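Local coordinates for protein peroxisomal acyl-CoA oxidase 1A (Solanum lycopersicum, PDB 2FON) that probably catalyses the FAD-dependent oxidation of acyl-CoA esters, the first step of fatty-acid beta-oxidation in peroxisomes, at residues Ala62-Met74 with Thr84-Ile96. Numbering follows the deposited sequence.
Sequences ASDPGFSKEGRTM and TLRKAAYAWKRII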
loop_
_atom_site.group_PDB
_atom_site.type_symbol
_atom_site.label_atom_id
_atom_site.label_comp_id
_atom_site.label_asym_id
_atom_site.label_seq_id
_atom_site.Cartn_x
_atom_site.Cartn_y
_atom_site.Cartn_z
ATOM N N ALA B 62 -22.628 14.198 12.359
ATOM C CA ALA B 62 -23.266 13.148 11.575
ATOM C C ALA B 62 -24.687 13.459 11.162
ATOM O O ALA B 62 -25.139 13.044 10.107
ATOM C CB ALA B 62 -23.225 11.852 12.347
ATOM N N SER B 63 -25.437 14.168 11.973
ATOM C CA SER B 63 -26.826 14.265 11.608
ATOM C C SER B 63 -27.138 15.653 11.120
ATOM O O SER B 63 -28.230 16.167 11.395
ATOM C CB SER B 63 -27.706 13.877 12.793
ATOM O OG SER B 63 -27.597 14.901 13.745
ATOM N N ASP B 64 -26.182 16.260 10.421
ATOM C CA ASP B 64 -26.347 17.586 9.910
ATOM C C ASP B 64 -26.062 17.652 8.440
ATOM O O ASP B 64 -24.871 17.579 8.000
ATOM C CB ASP B 64 -25.470 18.605 10.627
ATOM C CG ASP B 64 -25.743 20.100 10.145
ATOM O OD1 ASP B 64 -26.309 20.332 9.012
ATOM O OD2 ASP B 64 -25.363 21.043 10.900
ATOM N N PRO B 65 -27.148 17.882 7.670
ATOM C CA PRO B 65 -27.120 17.969 6.199
ATOM C C PRO B 65 -25.836 18.601 5.706
ATOM O O PRO B 65 -25.169 18.007 4.857
ATOM C CB PRO B 65 -28.323 18.851 5.882
ATOM C CG PRO B 65 -29.291 18.482 6.940
ATOM C CD PRO B 65 -28.503 18.080 8.188
ATOM N N GLY B 66 -25.488 19.761 6.264
ATOM C CA GLY B 66 -24.348 20.559 5.826
ATOM C C GLY B 66 -22.977 19.943 6.019
ATOM O O GLY B 66 -21.998 20.490 5.552
ATOM N N PHE B 67 -22.875 18.807 6.704
ATOM C CA PHE B 67 -21.616 18.063 6.749
ATOM C C PHE B 67 -21.621 16.767 5.963
ATOM O O PHE B 67 -20.723 15.948 6.149
ATOM C CB PHE B 67 -21.267 17.729 8.191
ATOM C CG PHE B 67 -20.970 18.919 9.018
ATOM C CD1 PHE B 67 -21.640 19.118 10.234
ATOM C CD2 PHE B 67 -20.014 19.867 8.588
ATOM C CE1 PHE B 67 -21.384 20.242 11.019
ATOM C CE2 PHE B 67 -19.738 21.004 9.376
ATOM C CZ PHE B 67 -20.434 21.170 10.617
ATOM N N SER B 68 -22.611 16.559 5.103
ATOM C CA SER B 68 -22.672 15.372 4.268
ATOM C C SER B 68 -21.420 15.192 3.386
ATOM O O SER B 68 -20.879 16.153 2.828
ATOM C CB SER B 68 -23.914 15.450 3.385
ATOM O OG SER B 68 -23.795 14.610 2.251
ATOM N N LYS B 69 -20.969 13.960 3.235
ATOM C CA LYS B 69 -19.857 13.676 2.341
ATOM C C LYS B 69 -20.399 13.105 1.070
ATOM O O LYS B 69 -19.662 12.620 0.243
ATOM C CB LYS B 69 -18.863 12.709 2.986
ATOM C CG LYS B 69 -18.382 13.190 4.335
ATOM C CD LYS B 69 -17.107 12.507 4.855
ATOM C CE LYS B 69 -17.292 11.012 5.235
ATOM N NZ LYS B 69 -16.814 10.746 6.655
ATOM N N GLU B 70 -21.704 13.156 0.896
ATOM C CA GLU B 70 -22.306 12.524 -0.282
ATOM C C GLU B 70 -21.695 13.194 -1.485
ATOM O O GLU B 70 -21.469 14.411 -1.458
ATOM C CB GLU B 70 -23.830 12.673 -0.292
ATOM C CG GLU B 70 -24.548 11.860 -1.395
ATOM C CD GLU B 70 -24.301 10.331 -1.307
ATOM O OE1 GLU B 70 -23.819 9.863 -0.242
ATOM O OE2 GLU B 70 -24.585 9.598 -2.294
ATOM N N GLY B 71 -21.346 12.406 -2.492
ATOM C CA GLY B 71 -20.820 12.963 -3.731
ATOM C C GLY B 71 -19.355 13.377 -3.781
ATOM O O GLY B 71 -18.829 13.628 -4.875
ATOM N N ARG B 72 -18.676 13.432 -2.626
ATOM C CA ARG B 72 -17.376 14.112 -2.544
ATOM C C ARG B 72 -16.309 13.595 -3.484
ATOM O O ARG B 72 -15.604 14.358 -4.109
ATOM C CB ARG B 72 -16.835 14.164 -1.122
ATOM C CG ARG B 72 -16.054 15.493 -0.867
ATOM C CD ARG B 72 -15.424 15.523 0.509
ATOM N NE ARG B 72 -14.935 14.174 0.750
ATOM C CZ ARG B 72 -13.686 13.742 0.569
ATOM N NH1 ARG B 72 -12.650 14.544 0.217
ATOM N NH2 ARG B 72 -13.484 12.468 0.845
ATOM N N THR B 73 -16.215 12.289 -3.570
ATOM C CA THR B 73 -15.254 11.575 -4.392
ATOM C C THR B 73 -15.314 11.845 -5.903
ATOM O O THR B 73 -14.311 11.667 -6.581
ATOM C CB THR B 73 -15.408 10.062 -4.073
ATOM O OG1 THR B 73 -14.587 9.763 -2.931
ATOM C CG2 THR B 73 -15.076 9.146 -5.278
ATOM N N MET B 74 -16.465 12.273 -6.426
ATOM C CA MET B 74 -16.614 12.581 -7.865
ATOM C C MET B 74 -16.556 14.079 -8.262
ATOM O O MET B 74 -16.813 14.430 -9.397
ATOM C CB MET B 74 -17.847 11.874 -8.475
ATOM C CG MET B 74 -19.158 11.950 -7.668
ATOM S SD MET B 74 -20.559 11.153 -8.546
ATOM C CE MET B 74 -22.031 11.816 -7.693
ATOM N N THR B 84 -15.052 22.386 -0.019
ATOM C CA THR B 84 -14.331 22.396 1.244
ATOM C C THR B 84 -14.529 23.742 1.922
ATOM O O THR B 84 -14.776 23.814 3.121
ATOM C CB THR B 84 -12.809 22.112 1.061
ATOM O OG1 THR B 84 -12.654 20.848 0.418
ATOM C CG2 THR B 84 -12.035 22.100 2.402
ATOM N N LEU B 85 -14.432 24.826 1.164
ATOM C CA LEU B 85 -14.462 26.138 1.805
ATOM C C LEU B 85 -15.763 26.277 2.538
ATOM O O LEU B 85 -15.763 26.630 3.720
ATOM C CB LEU B 85 -14.221 27.247 0.815
ATOM C CG LEU B 85 -12.793 27.135 0.197
ATOM C CD1 LEU B 85 -12.399 28.363 -0.627
ATOM C CD2 LEU B 85 -11.688 26.792 1.214
ATOM N N ARG B 86 -16.843 25.889 1.856
ATOM C CA ARG B 86 -18.183 25.943 2.394
ATOM C C ARG B 86 -18.345 25.259 3.726
ATOM O O ARG B 86 -18.875 25.852 4.674
ATOM C CB ARG B 86 -19.123 25.276 1.435
ATOM C CG ARG B 86 -20.561 25.694 1.663
ATOM C CD ARG B 86 -21.479 24.723 1.068
ATOM N NE ARG B 86 -21.674 23.743 2.105
ATOM C CZ ARG B 86 -21.349 22.467 2.024
ATOM N NH1 ARG B 86 -20.807 21.991 0.924
ATOM N NH2 ARG B 86 -21.576 21.681 3.055
ATOM N N LYS B 87 -17.905 23.996 3.778
ATOM C CA LYS B 87 -17.901 23.226 4.991
ATOM C C LYS B 87 -16.979 23.872 6.014
ATOM O O LYS B 87 -17.302 23.960 7.162
ATOM C CB LYS B 87 -17.391 21.869 4.671
ATOM C CG LYS B 87 -18.372 20.726 4.742
ATOM C CD LYS B 87 -17.576 19.473 4.273
ATOM C CE LYS B 87 -18.452 18.332 3.814
ATOM N NZ LYS B 87 -17.812 17.489 2.757
ATOM N N ALA B 88 -15.816 24.355 5.593
ATOM C CA ALA B 88 -14.928 25.020 6.542
ATOM C C ALA B 88 -15.606 26.248 7.288
ATOM O O ALA B 88 -15.551 26.362 8.541
ATOM C CB ALA B 88 -13.619 25.388 5.866
ATOM N N ALA B 89 -16.250 27.117 6.510
ATOM C CA ALA B 89 -17.057 28.185 7.026
ATOM C C ALA B 89 -18.188 27.667 7.895
ATOM O O ALA B 89 -18.442 28.207 9.010
ATOM C CB ALA B 89 -17.631 29.014 5.875
ATOM N N TYR B 90 -18.900 26.651 7.404
ATOM C CA TYR B 90 -20.111 26.239 8.128
ATOM C C TYR B 90 -19.702 25.721 9.504
ATOM O O TYR B 90 -20.306 26.083 10.515
ATOM C CB TYR B 90 -20.975 25.261 7.325
ATOM C CG TYR B 90 -22.189 24.769 8.057
ATOM C CD1 TYR B 90 -23.249 25.613 8.315
ATOM C CD2 TYR B 90 -22.274 23.465 8.511
ATOM C CE1 TYR B 90 -24.351 25.201 9.010
ATOM C CE2 TYR B 90 -23.377 23.016 9.179
ATOM C CZ TYR B 90 -24.433 23.902 9.436
ATOM O OH TYR B 90 -25.574 23.493 10.127
ATOM N N ALA B 91 -18.655 24.914 9.547
ATOM C CA ALA B 91 -18.103 24.418 10.785
ATOM C C ALA B 91 -17.675 25.554 11.713
ATOM O O ALA B 91 -18.000 25.535 12.879
ATOM C CB ALA B 91 -16.935 23.482 10.498
ATOM N N TRP B 92 -16.968 26.561 11.215
ATOM C CA TRP B 92 -16.595 27.671 12.082
ATOM C C TRP B 92 -17.883 28.216 12.713
ATOM O O TRP B 92 -18.023 28.274 13.923
ATOM C CB TRP B 92 -15.809 28.741 11.313
ATOM C CG TRP B 92 -15.340 29.912 12.128
ATOM C CD1 TRP B 92 -15.622 31.234 11.890
ATOM C CD2 TRP B 92 -14.542 29.888 13.336
ATOM N NE1 TRP B 92 -15.054 32.041 12.880
ATOM C CE2 TRP B 92 -14.392 31.241 13.774
ATOM C CE3 TRP B 92 -13.970 28.867 14.104
ATOM C CZ2 TRP B 92 -13.676 31.579 14.917
ATOM C CZ3 TRP B 92 -13.220 29.210 15.218
ATOM C CH2 TRP B 92 -13.077 30.553 15.612
ATOM N N LYS B 93 -18.852 28.531 11.879
ATOM C CA LYS B 93 -20.150 28.955 12.337
ATOM C C LYS B 93 -20.795 27.989 13.355
ATOM O O LYS B 93 -21.539 28.464 14.268
ATOM C CB LYS B 93 -21.062 29.149 11.131
ATOM C CG LYS B 93 -22.362 29.798 11.391
ATOM C CD LYS B 93 -23.228 29.947 10.109
ATOM C CE LYS B 93 -24.699 29.498 10.418
ATOM N NZ LYS B 93 -25.753 30.203 9.612
ATOM N N ARG B 94 -20.590 26.672 13.289
ATOM C CA ARG B 94 -21.214 25.900 14.369
ATOM C C ARG B 94 -20.383 26.005 15.638
ATOM O O ARG B 94 -20.959 25.960 16.775
ATOM C CB ARG B 94 -21.417 24.453 14.052
ATOM C CG ARG B 94 -22.301 24.216 12.940
ATOM C CD ARG B 94 -23.626 24.787 13.233
ATOM N NE ARG B 94 -24.446 23.937 14.105
ATOM C CZ ARG B 94 -25.484 24.422 14.808
ATOM N NH1 ARG B 94 -25.782 25.733 14.721
ATOM N NH2 ARG B 94 -26.223 23.630 15.591
ATOM N N ILE B 95 -19.050 26.142 15.479
ATOM C CA ILE B 95 -18.208 26.300 16.653
ATOM C C ILE B 95 -18.649 27.530 17.452
ATOM O O ILE B 95 -18.712 27.510 18.689
ATOM C CB ILE B 95 -16.757 26.364 16.299
ATOM C CG1 ILE B 95 -16.261 24.963 15.911
ATOM C CG2 ILE B 95 -15.932 26.850 17.484
ATOM C CD1 ILE B 95 -15.013 24.954 15.048
ATOM N N ILE B 96 -19.004 28.597 16.749
ATOM C CA ILE B 96 -19.395 29.791 17.416
ATOM C C ILE B 96 -20.765 29.598 18.014
ATOM O O ILE B 96 -20.932 29.650 19.232
ATOM C CB ILE B 96 -19.402 30.957 16.448
ATOM C CG1 ILE B 96 -17.991 31.227 15.902
ATOM C CG2 ILE B 96 -19.950 32.207 17.107
ATOM C CD1 ILE B 96 -16.971 31.689 16.943
#
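Tyr90 OH donates a hydrogen bond to Asp64 OD2, 2.6 Å away. The oxygen lies in the plane of the phenol ring, at its edge, and accepts through its syn lone pair; carboxylate and ring planes are perpendicular. The Asp64 carboxylate reaches the helix because CG sits anti to the backbone N (chi1 -175°). Its other oxygen, OD1, takes Gly66 N at 2.9 Å and closes an Asx turn. With an alanine in place of Asp64, the Tyr90 hydroxyl would probably lose its acceptor and the turn its side-chain bond. Among the apolar contacts, the CD2-CE2 side of Tyr90 stands over one face of the Phe67 ring, with Tyr90 CD2 3.6 Å from Phe67 CZ and the planes at 54°. Ala91 CB meets the Phe67 edge, 3.9 Å from CE2. Most of segment 62-74 is the loop between helices 48-62 and 77-97 in the N-terminal region of the acyl-CoA oxidase, and here it folds back on the second helix. Helix 102-112 also packs on Phe67 and Ala91. From the helix, Lys87 runs past the Gly66 carbonyl, its chain extended beyond CG. Its NZ makes a weak hydrogen bond to Ser68 O (3.3 Å) and a salt bridge to Glu114.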